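Local coordinates for virulence sensor protein BvgS (Bordetella pertussis, PDB 6ZJ8) that acts as a virulence sensor histidine kinase, whose PAS domain probably takes part in signal transduction, at residues 24-27 with 28-31; 121-124 with 125-129; 78-81 with 82-86; 148-151 with 152-155. All coordinates share one frame; numbering follows the deposited sequence.

The four contacts are local, spread along the chain in the order 1, 3, 2, 4, and none touches another. Contact 1 lies at the end of helix 17-31, contact 3 in the first turns of helix 79-87, contact 2 at the bend of the hairpin 110-122/128-137, contact 4 in the last turns of helix 138-155. Contacts 1 and 3 lie on opposite sides of the chain's centre, their centres about 26 Å apart; contacts 2 and 4 also oppose each other, about 51 Å between centres. Contact 1 comes nearest to contact 2, about 11 Å between nearest atoms. Contact 4 stands clear of the other three, about 25 Å or more between nearest atoms.

Contact 1 (24-27 with 28-31); sequences EFMR and VLID
The guanidinium of Arg27 meets the carboxylate of Asp31 edge-on: OD2 lies nearly in the guanidinium plane, 7° out of it, and takes an N-H from NH1, with 2.8 Å between Arg27 NH1 and Asp31 OD2. The carboxylate plane is turned 29° against the guanidinium, and the donor arrives nearly along the C-O axis of OD2. Bends at chi2 and chi3 carry the arginine forward along the helix, towards its C-terminal end, so that its CD also lies 3.3 Å from Asp31 OD2. The other flat group, the Phe25 ring, has the CD2 methyl of Leu29 beside it at an oblique angle, 4.1 Å from Phe25 CE2 to Leu29 CD2; the two side chains run alongside each other and point the same way. Met26 SD stands 4.3 Å from that same Leu29 CD2. Further on, Met26 CE touches Ile30 CD1 at 3.5 Å, reached because the methionine chain is kinked at both chi2 and chi3. Underneath, the amides of Val28 to Asp31 bond to the carbonyls of Glu24 to Arg27. Met26 and Leu29 also press on Leu48 of strand 46-49, while Asp31 OD1 lies close to the like-charged Asp51. The pattern is that of an i to i+4 salt bridge and apolar pairs on the last turns of an alpha helix, here helix 17-31, the N-terminal helix of this PAS-fold chain.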
ATOM      1  N   GLU A  24      -5.608  10.696 -17.606  1.00 71.38           N
ATOM      2  CA  GLU A  24      -6.832  10.001 -17.226  1.00 69.56           C
ATOM      3  C   GLU A  24      -6.514   8.669 -16.564  1.00 67.38           C
ATOM      4  O   GLU A  24      -7.166   8.277 -15.589  1.00 65.53           O
ATOM      5  CB  GLU A  24      -7.718   9.800 -18.459  1.00 69.61           C
ATOM      6  CG  GLU A  24      -8.217  11.103 -19.065  1.00 70.05           C
ATOM      7  CD  GLU A  24      -8.728  10.943 -20.484  1.00 72.21           C
ATOM      8  OE1 GLU A  24      -8.779   9.799 -20.983  1.00 72.71           O
ATOM      9  OE2 GLU A  24      -9.078  11.968 -21.105  1.00 73.67           O
ATOM     10  N   PHE A  25      -5.502   7.964 -17.072  1.00 68.09           N
ATOM     11  CA  PHE A  25      -5.089   6.710 -16.455  1.00 66.95           C
ATOM     12  C   PHE A  25      -4.576   6.939 -15.039  1.00 64.68           C
ATOM     13  O   PHE A  25      -4.897   6.172 -14.123  1.00 63.32           O
ATOM     14  CB  PHE A  25      -4.019   6.041 -17.317  1.00 69.33           C
ATOM     15  CG  PHE A  25      -3.287   4.931 -16.623  1.00 69.55           C
ATOM     16  CD1 PHE A  25      -3.880   3.692 -16.452  1.00 69.49           C
ATOM     17  CD2 PHE A  25      -2.002   5.126 -16.144  1.00 68.66           C
ATOM     18  CE1 PHE A  25      -3.207   2.669 -15.814  1.00 69.66           C
ATOM     19  CE2 PHE A  25      -1.323   4.106 -15.505  1.00 68.94           C
ATOM     20  CZ  PHE A  25      -1.927   2.876 -15.340  1.00 69.53           C
ATOM     21  N   MET A  26      -3.781   7.990 -14.837  1.00 65.40           N
ATOM     22  CA  MET A  26      -3.279   8.281 -13.498  1.00 64.19           C
ATOM     23  C   MET A  26      -4.406   8.717 -12.570  1.00 61.66           C
ATOM     24  O   MET A  26      -4.404   8.376 -11.382  1.00 59.93           O
ATOM     25  CB  MET A  26      -2.196   9.356 -13.569  1.00 64.76           C
ATOM     26  CG  MET A  26      -0.962   8.940 -14.358  1.00 65.64           C
ATOM     27  SD  MET A  26      -0.070   7.569 -13.601  1.00 64.93           S
ATOM     28  CE  MET A  26       0.419   8.312 -12.051  1.00 63.12           C
ATOM     29  N   ARG A  27      -5.373   9.475 -13.090  1.00 63.01           N
ATOM     30  CA  ARG A  27      -6.530   9.849 -12.284  1.00 61.73           C
ATOM     31  C   ARG A  27      -7.229   8.613 -11.731  1.00 60.46           C
ATOM     32  O   ARG A  27      -7.588   8.568 -10.550  1.00 58.16           O
ATOM     33  CB  ARG A  27      -7.494  10.689 -13.123  1.00 62.61           C
ATOM     34  CG  ARG A  27      -8.729  11.189 -12.380  1.00 61.35           C
ATOM     35  CD  ARG A  27      -8.387  12.225 -11.325  1.00 61.64           C
ATOM     36  NE  ARG A  27      -7.900  13.473 -11.907  1.00 62.88           N
ATOM     37  CZ  ARG A  27      -7.409  14.484 -11.196  1.00 63.80           C
ATOM     38  NH1 ARG A  27      -7.333  14.390  -9.875  1.00 63.83           N
ATOM     39  NH2 ARG A  27      -6.986  15.584 -11.802  1.00 64.62           N
ATOM     40  N   VAL A  28      -7.418   7.591 -12.568  1.00 59.65           N
ATOM     41  CA  VAL A  28      -8.054   6.364 -12.099  1.00 58.37           C
ATOM     42  C   VAL A  28      -7.127   5.607 -11.159  1.00 57.41           C
ATOM     43  O   VAL A  28      -7.556   5.096 -10.116  1.00 55.47           O
ATOM     44  CB  VAL A  28      -8.472   5.493 -13.299  1.00 59.30           C
ATOM     45  CG1 VAL A  28      -9.089   4.192 -12.817  1.00 57.57           C
ATOM     46  CG2 VAL A  28      -9.440   6.248 -14.188  1.00 59.50           C
ATOM     47  N   LEU A  29      -5.841   5.524 -11.507  1.00 57.14           N
ATOM     48  CA  LEU A  29      -4.914   4.718 -10.721  1.00 55.49           C
ATOM     49  C   LEU A  29      -4.758   5.265  -9.308  1.00 55.24           C
ATOM     50  O   LEU A  29      -4.637   4.497  -8.345  1.00 53.81           O
ATOM     51  CB  LEU A  29      -3.556   4.656 -11.420  1.00 56.97           C
ATOM     52  CG  LEU A  29      -2.405   4.082 -10.593  1.00 55.83           C
ATOM     53  CD1 LEU A  29      -2.749   2.688 -10.090  1.00 55.58           C
ATOM     54  CD2 LEU A  29      -1.131   4.055 -11.416  1.00 57.16           C
ATOM     55  N   ILE A  30      -4.763   6.584  -9.159  1.00 56.26           N
ATOM     56  CA  ILE A  30      -4.479   7.227  -7.882  1.00 55.50           C
ATOM     57  C   ILE A  30      -5.755   7.619  -7.151  1.00 53.17           C
ATOM     58  O   ILE A  30      -5.890   7.373  -5.953  1.00 57.77           O
ATOM     59  CB  ILE A  30      -3.555   8.446  -8.104  1.00 56.18           C
ATOM     60  CG1 ILE A  30      -2.150   7.958  -8.469  1.00 56.79           C
ATOM     61  CG2 ILE A  30      -3.531   9.329  -6.868  1.00 56.53           C
ATOM     62  CD1 ILE A  30      -1.261   9.023  -9.046  1.00 59.13           C
ATOM     63  N   ASP A  31      -6.709   8.226  -7.853  1.00 57.60           N
ATOM     64  CA  ASP A  31      -7.956   8.659  -7.240  1.00 56.48           C
ATOM     65  C   ASP A  31      -9.067   7.624  -7.342  1.00 56.48           C
ATOM     66  O   ASP A  31     -10.154   7.858  -6.804  1.00 55.52           O
ATOM     67  CB  ASP A  31      -8.448   9.964  -7.881  1.00 58.30           C
ATOM     68  CG  ASP A  31      -7.646  11.172  -7.450  1.00 60.11           C
ATOM     69  OD1 ASP A  31      -6.942  11.093  -6.422  1.00 59.10           O
ATOM     70  OD2 ASP A  31      -7.732  12.213  -8.141  1.00 61.15           O
TER

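Contact 2 (121-124 with 125-129); sequences YGDS and LGELK
Tyr121 and Lys129 face each other just before the bend of a beta hairpin, in which strands 110-122 and 128-137 of the antiparallel PAS sheet are joined through a type I' turn from Ser124 to Glu127. The hydrogen bonds belong to the backbone. Lys129 N gives a nearly straight one to Tyr121 O, 3.0 Å long and in the carbonyl plane, while Gly122 and Leu128 form the non-hydrogen-bonded pair that follows. The turn itself is closed by Glu127 N to Ser124 O at 3.3 Å; the N-H points straight at the oxygen, at 174°, yet the donor stands 46° above the carbonyl plane. Leu125 and Gly126 occupy its two central positions, both in the left-handed helical region (positive phi), as a type I' turn has them. Charge gathers on one side of the hairpin. Asp123 OD1 and Glu127 OE1 are only 3.4 Å apart, two carboxylates with planes 53° askew, and the ammonium of Lys129 would ease their repulsion: Lys129 NZ makes a salt bridge of 3.3 Å to Glu127 OE2 but stays 4.3 Å from Asp123 OD2, beyond a true salt bridge. A bend at chi2 takes the lysine back over the strand towards these acids. Apolar contact comes from its root, where the side chains of Tyr121 and Lys129 cross at about a right angle and Lys129 CB lies oblique to the Tyr121 ring, 3.7 Å from Tyr121 CE1.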
ATOM      1  N   TYR A 121      10.314  -5.172 -10.450  1.00 85.26           N
ATOM      2  CA  TYR A 121      10.325  -4.852 -11.870  1.00 88.68           C
ATOM      3  C   TYR A 121      11.694  -4.315 -12.257  1.00 94.12           C
ATOM      4  O   TYR A 121      12.491  -3.912 -11.407  1.00 95.73           O
ATOM      5  CB  TYR A 121       9.243  -3.822 -12.228  1.00 87.17           C
ATOM      6  CG  TYR A 121       9.476  -2.461 -11.614  1.00 85.73           C
ATOM      7  CD1 TYR A 121      10.278  -1.521 -12.248  1.00 89.60           C
ATOM      8  CD2 TYR A 121       8.900  -2.116 -10.399  1.00 81.44           C
ATOM      9  CE1 TYR A 121      10.500  -0.279 -11.690  1.00 89.42           C
ATOM     10  CE2 TYR A 121       9.115  -0.875  -9.833  1.00 81.15           C
ATOM     11  CZ  TYR A 121       9.916   0.040 -10.485  1.00 85.39           C
ATOM     12  OH  TYR A 121      10.135   1.279  -9.928  1.00 84.11           O
ATOM     13  N   GLY A 122      11.953  -4.305 -13.568  1.00 94.01           N
ATOM     14  CA  GLY A 122      13.195  -3.781 -14.093  1.00102.85           C
ATOM     15  C   GLY A 122      12.966  -3.078 -15.417  1.00111.48           C
ATOM     16  O   GLY A 122      11.880  -3.141 -15.997  1.00108.56           O
ATOM     17  N   ASP A 123      14.013  -2.401 -15.884  1.00121.04           N
ATOM     18  CA  ASP A 123      13.969  -1.678 -17.156  1.00128.96           C
ATOM     19  C   ASP A 123      14.466  -2.532 -18.313  1.00137.02           C
ATOM     20  O   ASP A 123      15.177  -2.044 -19.196  1.00139.11           O
ATOM     21  CB  ASP A 123      14.783  -0.393 -17.043  1.00127.50           C
ATOM     22  CG  ASP A 123      16.278  -0.647 -17.013  1.00135.32           C
ATOM     23  OD1 ASP A 123      16.685  -1.781 -16.688  1.00135.64           O
ATOM     24  OD2 ASP A 123      17.048   0.288 -17.319  1.00129.70           O
ATOM     25  N   SER A 124      14.096  -3.814 -18.336  1.00124.16           N
ATOM     26  CA  SER A 124      14.689  -4.775 -19.258  1.00130.43           C
ATOM     27  C   SER A 124      16.162  -4.932 -18.901  1.00135.23           C
ATOM     28  O   SER A 124      16.635  -4.333 -17.930  1.00130.46           O
ATOM     29  CB  SER A 124      14.518  -4.335 -20.713  1.00126.47           C
ATOM     30  OG  SER A 124      15.498  -3.384 -21.087  1.00131.18           O
ATOM     31  N   LEU A 125      16.897  -5.735 -19.665  1.00133.22           N
ATOM     32  CA  LEU A 125      18.311  -5.995 -19.418  1.00132.29           C
ATOM     33  C   LEU A 125      18.554  -6.702 -18.088  1.00133.80           C
ATOM     34  O   LEU A 125      19.708  -6.833 -17.664  1.00131.68           O
ATOM     35  CB  LEU A 125      19.127  -4.694 -19.464  1.00133.14           C
ATOM     36  CG  LEU A 125      18.912  -3.798 -20.686  1.00133.54           C
ATOM     37  CD1 LEU A 125      19.512  -2.416 -20.454  1.00132.75           C
ATOM     38  CD2 LEU A 125      19.502  -4.429 -21.937  1.00132.87           C
ATOM     39  N   GLY A 126      17.497  -7.162 -17.417  1.00142.78           N
ATOM     40  CA  GLY A 126      17.636  -7.811 -16.128  1.00129.36           C
ATOM     41  C   GLY A 126      17.962  -6.887 -14.979  1.00124.22           C
ATOM     42  O   GLY A 126      18.340  -7.365 -13.905  1.00124.48           O
ATOM     43  N   GLU A 127      17.816  -5.578 -15.165  1.00127.23           N
ATOM     44  CA  GLU A 127      18.218  -4.583 -14.176  1.00123.08           C
ATOM     45  C   GLU A 127      17.003  -4.211 -13.332  1.00119.72           C
ATOM     46  O   GLU A 127      16.067  -3.575 -13.827  1.00118.59           O
ATOM     47  CB  GLU A 127      18.804  -3.357 -14.873  1.00122.65           C
ATOM     48  CG  GLU A 127      19.794  -2.566 -14.041  1.00119.80           C
ATOM     49  CD  GLU A 127      20.453  -1.459 -14.839  1.00120.65           C
ATOM     50  OE1 GLU A 127      19.968  -1.155 -15.950  1.00125.15           O
ATOM     51  OE2 GLU A 127      21.459  -0.896 -14.359  1.00124.73           O
ATOM     52  N   LEU A 128      17.022  -4.604 -12.061  1.00110.06           N
ATOM     53  CA  LEU A 128      15.929  -4.269 -11.159  1.00105.70           C
ATOM     54  C   LEU A 128      15.982  -2.792 -10.792  1.00102.18           C
ATOM     55  O   LEU A 128      17.057  -2.233 -10.554  1.00102.17           O
ATOM     56  CB  LEU A 128      15.998  -5.123  -9.895  1.00110.34           C
ATOM     57  CG  LEU A 128      15.970  -6.640 -10.084  1.00120.91           C
ATOM     58  CD1 LEU A 128      15.906  -7.323  -8.727  1.00123.82           C
ATOM     59  CD2 LEU A 128      14.802  -7.068 -10.959  1.00119.12           C
ATOM     60  N   LYS A 129      14.807  -2.157 -10.743  1.00100.55           N
ATOM     61  CA  LYS A 129      14.707  -0.740 -10.429  1.00 97.20           C
ATOM     62  C   LYS A 129      13.796  -0.424  -9.251  1.00 90.48           C
ATOM     63  O   LYS A 129      13.953   0.644  -8.651  1.00 90.32           O
ATOM     64  CB  LYS A 129      14.211   0.046 -11.654  1.00100.51           C
ATOM     65  CG  LYS A 129      15.133  -0.034 -12.863  1.00109.65           C
ATOM     66  CD  LYS A 129      16.489   0.601 -12.588  1.00109.85           C
ATOM     67  CE  LYS A 129      17.432   0.428 -13.766  1.00115.95           C
ATOM     68  NZ  LYS A 129      18.816   0.870 -13.441  1.00117.47           N
TER

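Contact 3 (78-81 with 82-86); sequences PALA and REMHE
Arg82 sets its CB against two backbone carbonyls, 3.3 Å from Pro78 O and equally near Ala79 O, while its own amide bonds to Pro78 O at 3.2 Å, the first bond of the helix. The aliphatic chain runs out extended and then turns at chi3, which brings the guanidinium back obliquely past the Ala79 methyl, 4.4 Å from Arg82 NH2 to Ala79 CB. On its other side, NH1 looks to Glu86 OE1 across a long salt bridge. Leu80 carries the apolar half of the contact. With its CG swung away from the backbone N (chi1 -169°), the leucine leans along the helix to where Met84 ends: the CE methyl lies 3.8 Å from Leu80 CD1 and almost as close to CG, the straight methionine chain crossing the leucine at a slant. The pair looks to helix 51-57, Leu80 meeting Phe57 and Met84 meeting both Phe57 and Tyr53. This is the opening of helix 79-87, one of the short helices of the PAS fold, with Pro78 at its N-cap and Glu83 N and Met84 N bonding straight to Ala79 O and Leu80 O. Glu83 lays its CG 3.3 Å from Ala79 O. Ala81, the third residue well covered here, works through its carbonyl, which accepts His85 N at 3.0 Å and has the His85 CB 3.5 Å away from the same Ala81 O. The imidazole of His85 heads away from this turn, where its NE2 is hydrogen-bonded to Glu71 OE1.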
ATOM      1  N   PRO A  78       9.106   8.495  15.022  1.00 70.19           N
ATOM      2  CA  PRO A  78       8.102   9.245  14.254  1.00 67.91           C
ATOM      3  C   PRO A  78       6.927   8.358  13.875  1.00 66.70           C
ATOM      4  O   PRO A  78       7.097   7.237  13.391  1.00 66.44           O
ATOM      5  CB  PRO A  78       8.883   9.727  13.026  1.00 67.04           C
ATOM      6  CG  PRO A  78      10.028   8.784  12.901  1.00 67.91           C
ATOM      7  CD  PRO A  78      10.383   8.373  14.297  1.00 70.50           C
ATOM      8  N   ALA A  79       5.718   8.879  14.095  1.00 68.72           N
ATOM      9  CA  ALA A  79       4.518   8.058  13.970  1.00 67.75           C
ATOM     10  C   ALA A  79       4.297   7.609  12.531  1.00 65.60           C
ATOM     11  O   ALA A  79       4.103   6.417  12.268  1.00 66.27           O
ATOM     12  CB  ALA A  79       3.304   8.830  14.485  1.00 66.28           C
ATOM     13  N   LEU A  80       4.319   8.549  11.583  1.00 64.98           N
ATOM     14  CA  LEU A  80       3.919   8.223  10.217  1.00 64.28           C
ATOM     15  C   LEU A  80       4.770   7.092   9.652  1.00 63.95           C
ATOM     16  O   LEU A  80       4.241   6.100   9.135  1.00 64.34           O
ATOM     17  CB  LEU A  80       4.010   9.465   9.328  1.00 65.15           C
ATOM     18  CG  LEU A  80       3.371   9.304   7.943  1.00 65.67           C
ATOM     19  CD1 LEU A  80       1.883   8.997   8.068  1.00 61.81           C
ATOM     20  CD2 LEU A  80       3.585  10.541   7.083  1.00 66.73           C
ATOM     21  N   ALA A  81       6.094   7.222   9.743  1.00 64.36           N
ATOM     22  CA  ALA A  81       6.972   6.161   9.263  1.00 64.25           C
ATOM     23  C   ALA A  81       6.706   4.853   9.995  1.00 63.40           C
ATOM     24  O   ALA A  81       6.711   3.777   9.384  1.00 63.07           O
ATOM     25  CB  ALA A  81       8.433   6.580   9.428  1.00 65.60           C
ATOM     26  N   ARG A  82       6.469   4.924  11.306  1.00 64.41           N
ATOM     27  CA  ARG A  82       6.215   3.715  12.083  1.00 64.95           C
ATOM     28  C   ARG A  82       4.975   2.989  11.573  1.00 63.70           C
ATOM     29  O   ARG A  82       5.005   1.777  11.329  1.00 62.39           O
ATOM     30  CB  ARG A  82       6.069   4.076  13.563  1.00 68.59           C
ATOM     31  CG  ARG A  82       5.842   2.889  14.484  1.00 77.78           C
ATOM     32  CD  ARG A  82       5.844   3.305  15.950  1.00 86.76           C
ATOM     33  NE  ARG A  82       4.827   4.312  16.244  1.00 80.80           N
ATOM     34  CZ  ARG A  82       3.519   4.069  16.290  1.00 84.72           C
ATOM     35  NH1 ARG A  82       3.054   2.848  16.048  1.00 78.08           N
ATOM     36  NH2 ARG A  82       2.674   5.051  16.569  1.00 86.01           N
ATOM     37  N   GLU A  83       3.875   3.721  11.392  1.00 64.60           N
ATOM     38  CA  GLU A  83       2.631   3.100  10.946  1.00 62.65           C
ATOM     39  C   GLU A  83       2.779   2.492   9.557  1.00 60.69           C
ATOM     40  O   GLU A  83       2.313   1.374   9.308  1.00 61.09           O
ATOM     41  CB  GLU A  83       1.507   4.133  10.966  1.00 60.97           C
ATOM     42  CG  GLU A  83       1.288   4.768  12.332  1.00 62.10           C
ATOM     43  CD  GLU A  83       0.414   6.000  12.263  1.00 61.60           C
ATOM     44  OE1 GLU A  83       0.132   6.465  11.137  1.00 60.26           O
ATOM     45  OE2 GLU A  83       0.014   6.508  13.332  1.00 62.24           O
ATOM     46  N   MET A  84       3.427   3.208   8.638  1.00 63.12           N
ATOM     47  CA  MET A  84       3.590   2.684   7.286  1.00 65.83           C
ATOM     48  C   MET A  84       4.446   1.425   7.279  1.00 67.31           C
ATOM     49  O   MET A  84       4.190   0.496   6.504  1.00 62.80           O
ATOM     50  CB  MET A  84       4.209   3.746   6.384  1.00 64.85           C
ATOM     51  CG  MET A  84       3.308   4.935   6.148  1.00 66.12           C
ATOM     52  SD  MET A  84       3.887   5.983   4.807  1.00 97.67           S
ATOM     53  CE  MET A  84       2.590   7.209   4.799  1.00 66.98           C
ATOM     54  N   HIS A  85       5.475   1.378   8.130  1.00 60.73           N
ATOM     55  CA  HIS A  85       6.360   0.219   8.148  1.00 61.93           C
ATOM     56  C   HIS A  85       5.581  -1.067   8.387  1.00 60.29           C
ATOM     57  O   HIS A  85       5.909  -2.117   7.820  1.00 60.47           O
ATOM     58  CB  HIS A  85       7.436   0.398   9.220  1.00 63.15           C
ATOM     59  CG  HIS A  85       8.510  -0.643   9.172  1.00 65.69           C
ATOM     60  ND1 HIS A  85       8.658  -1.605  10.148  1.00 66.69           N
ATOM     61  CD2 HIS A  85       9.485  -0.878   8.263  1.00 68.57           C
ATOM     62  CE1 HIS A  85       9.679  -2.385   9.843  1.00 73.22           C
ATOM     63  NE2 HIS A  85      10.198  -1.965   8.703  1.00 70.31           N
ATOM     64  N   GLU A  86       4.540  -1.005   9.219  1.00 59.24           N
ATOM     65  CA  GLU A  86       3.762  -2.202   9.522  1.00 58.71           C
ATOM     66  C   GLU A  86       3.036  -2.722   8.285  1.00 57.96           C
ATOM     67  O   GLU A  86       2.978  -3.937   8.059  1.00 57.77           O
ATOM     68  CB  GLU A  86       2.774  -1.899  10.651  1.00 57.92           C
ATOM     69  CG  GLU A  86       3.452  -1.626  11.990  1.00 59.17           C
ATOM     70  CD  GLU A  86       2.513  -1.038  13.028  1.00 60.45           C
ATOM     71  OE1 GLU A  86       3.010  -0.456  14.017  1.00 65.08           O
ATOM     72  OE2 GLU A  86       1.279  -1.151  12.860  1.00 58.31           O
TER

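Contact 4 (148-151 with 152-155); sequences LHDL and KESL. Unlike the reference sequence in segment 148-151: Leu151 (reference Ala). Unlike the reference sequence in segment 152-155: Leu155 (reference Ala).
Leu148 and Lys152 lie one turn apart, but their side chains barely meet, 4.5 Å from Leu148 CD1 to Lys152 CG; the lysine CG sits 3.6 Å from Leu148 O, to which Lys152 N bonds. A turn further on, Leu155 tucks its branch point in over the backbone, CG 3.3 Å from Leu151 O; chi1 of -55° sets CG beside its own N and anti to its own carbonyl carbon. Leu151 and Leu155 both differ from the reference sequence, which has alanine there. The carboxylates of Asp150 and Glu153 come near without a bond: Asp150 OD1 and Glu153 OE1 are 4.4 Å apart and would probably repel mildly, though Arg146 reaches the other Asp150 oxygen in a weak, long ion pair. The mainchain does most of the holding: Lys152 N, Glu153 N and Ser154 N bond to the carbonyls four residues back. The next, from Leu155 N to Leu151 O at 3.1 Å, is weak because bent, 133° at the hydrogen. These residues form the last turns of helix 138-155, which follows strand 128-137 of the sheet and runs out from the PAS core; the centre of this contact lies about 33 Å from the chain's centre.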
ATOM      1  N   LEU A 148     -23.948  -8.191   7.084  1.00 65.39           N
ATOM      2  CA  LEU A 148     -25.067  -8.652   6.269  1.00 66.55           C
ATOM      3  C   LEU A 148     -25.677  -9.924   6.846  1.00 69.52           C
ATOM      4  O   LEU A 148     -26.902 -10.082   6.853  1.00 72.45           O
ATOM      5  CB  LEU A 148     -24.614  -8.875   4.825  1.00 64.17           C
ATOM      6  CG  LEU A 148     -25.705  -9.233   3.813  1.00 66.06           C
ATOM      7  CD1 LEU A 148     -26.795  -8.172   3.778  1.00 67.93           C
ATOM      8  CD2 LEU A 148     -25.109  -9.417   2.427  1.00 63.73           C
ATOM      9  N   HIS A 149     -24.839 -10.841   7.336  1.00 68.95           N
ATOM     10  CA  HIS A 149     -25.359 -12.063   7.940  1.00 71.27           C
ATOM     11  C   HIS A 149     -26.156 -11.756   9.202  1.00 76.07           C
ATOM     12  O   HIS A 149     -27.235 -12.321   9.416  1.00 81.65           O
ATOM     13  CB  HIS A 149     -24.213 -13.028   8.250  1.00 70.02           C
ATOM     14  CG  HIS A 149     -23.494 -13.525   7.034  1.00 69.89           C
ATOM     15  ND1 HIS A 149     -24.022 -13.434   5.763  1.00 70.95           N
ATOM     16  CD2 HIS A 149     -22.285 -14.121   6.897  1.00 67.44           C
ATOM     17  CE1 HIS A 149     -23.169 -13.952   4.896  1.00 75.71           C
ATOM     18  NE2 HIS A 149     -22.107 -14.376   5.559  1.00 71.64           N
ATOM     19  N   ASP A 150     -25.643 -10.861  10.052  1.00 75.64           N
ATOM     20  CA  ASP A 150     -26.384 -10.469  11.245  1.00 78.44           C
ATOM     21  C   ASP A 150     -27.695  -9.784  10.888  1.00 82.71           C
ATOM     22  O   ASP A 150     -28.663  -9.857  11.654  1.00 89.26           O
ATOM     23  CB  ASP A 150     -25.535  -9.543  12.117  1.00 76.44           C
ATOM     24  CG  ASP A 150     -24.371 -10.258  12.764  1.00 76.18           C
ATOM     25  OD1 ASP A 150     -24.210 -11.474  12.528  1.00 77.04           O
ATOM     26  OD2 ASP A 150     -23.615  -9.601  13.511  1.00 75.97           O
ATOM     27  N   LEU A 151     -27.747  -9.115   9.736  1.00 75.26           N
ATOM     28  CA  LEU A 151     -28.965  -8.416   9.337  1.00 79.78           C
ATOM     29  C   LEU A 151     -30.047  -9.405   8.921  1.00 86.45           C
ATOM     30  O   LEU A 151     -31.145  -9.418   9.489  1.00 93.47           O
ATOM     31  CB  LEU A 151     -28.655  -7.435   8.206  1.00 75.35           C
ATOM     32  CG  LEU A 151     -29.822  -6.593   7.688  1.00 78.11           C
ATOM     33  CD1 LEU A 151     -30.501  -5.826   8.810  1.00 79.39           C
ATOM     34  CD2 LEU A 151     -29.325  -5.639   6.612  1.00 72.23           C
ATOM     35  N   LYS A 152     -29.750 -10.253   7.931  1.00 85.09           N
ATOM     36  CA  LYS A 152     -30.733 -11.235   7.485  1.00 89.11           C
ATOM     37  C   LYS A 152     -31.157 -12.148   8.629  1.00 94.97           C
ATOM     38  O   LYS A 152     -32.331 -12.518   8.735  1.00 99.20           O
ATOM     39  CB  LYS A 152     -30.167 -12.061   6.329  1.00 88.22           C
ATOM     40  CG  LYS A 152     -29.768 -11.243   5.109  1.00 86.08           C
ATOM     41  CD  LYS A 152     -29.282 -12.134   3.971  1.00 82.56           C
ATOM     42  CE  LYS A 152     -30.426 -12.921   3.341  1.00 85.72           C
ATOM     43  NZ  LYS A 152     -29.944 -13.908   2.336  1.00 98.02           N
ATOM     44  N   GLU A 153     -30.213 -12.520   9.496  1.00 91.78           N
ATOM     45  CA  GLU A 153     -30.554 -13.341  10.653  1.00 94.96           C
ATOM     46  C   GLU A 153     -31.542 -12.620  11.560  1.00 99.44           C
ATOM     47  O   GLU A 153     -32.505 -13.223  12.049  1.00104.24           O
ATOM     48  CB  GLU A 153     -29.285 -13.706  11.423  1.00 93.68           C
ATOM     49  CG  GLU A 153     -29.465 -14.829  12.435  1.00102.52           C
ATOM     50  CD  GLU A 153     -28.216 -15.073  13.260  1.00100.31           C
ATOM     51  OE1 GLU A 153     -27.564 -14.086  13.662  1.00 97.19           O
ATOM     52  OE2 GLU A 153     -27.883 -16.252  13.503  1.00102.29           O
ATOM     53  N   SER A 154     -31.322 -11.323  11.793  1.00 98.36           N
ATOM     54  CA  SER A 154     -32.239 -10.547  12.617  1.00102.61           C
ATOM     55  C   SER A 154     -33.625 -10.442  11.993  1.00107.09           C
ATOM     56  O   SER A 154     -34.600 -10.210  12.716  1.00109.61           O
ATOM     57  CB  SER A 154     -31.667  -9.148  12.852  1.00103.00           C
ATOM     58  OG  SER A 154     -32.550  -8.357  13.627  1.00113.16           O
ATOM     59  N   LEU A 155     -33.734 -10.604  10.673  1.00112.72           N
ATOM     60  CA  LEU A 155     -35.039 -10.554  10.023  1.00114.68           C
ATOM     61  C   LEU A 155     -35.766 -11.892  10.104  1.00118.11           C
ATOM     62  O   LEU A 155     -37.003 -11.920  10.097  1.00126.88           O
ATOM     63  CB  LEU A 155     -34.883 -10.133   8.560  1.00107.94           C
ATOM     64  CG  LEU A 155     -34.136  -8.820   8.305  1.00104.39           C
ATOM     65  CD1 LEU A 155     -34.153  -8.467   6.822  1.00 98.13           C
ATOM     66  CD2 LEU A 155     -34.711  -7.680   9.135  1.00103.95           C
TER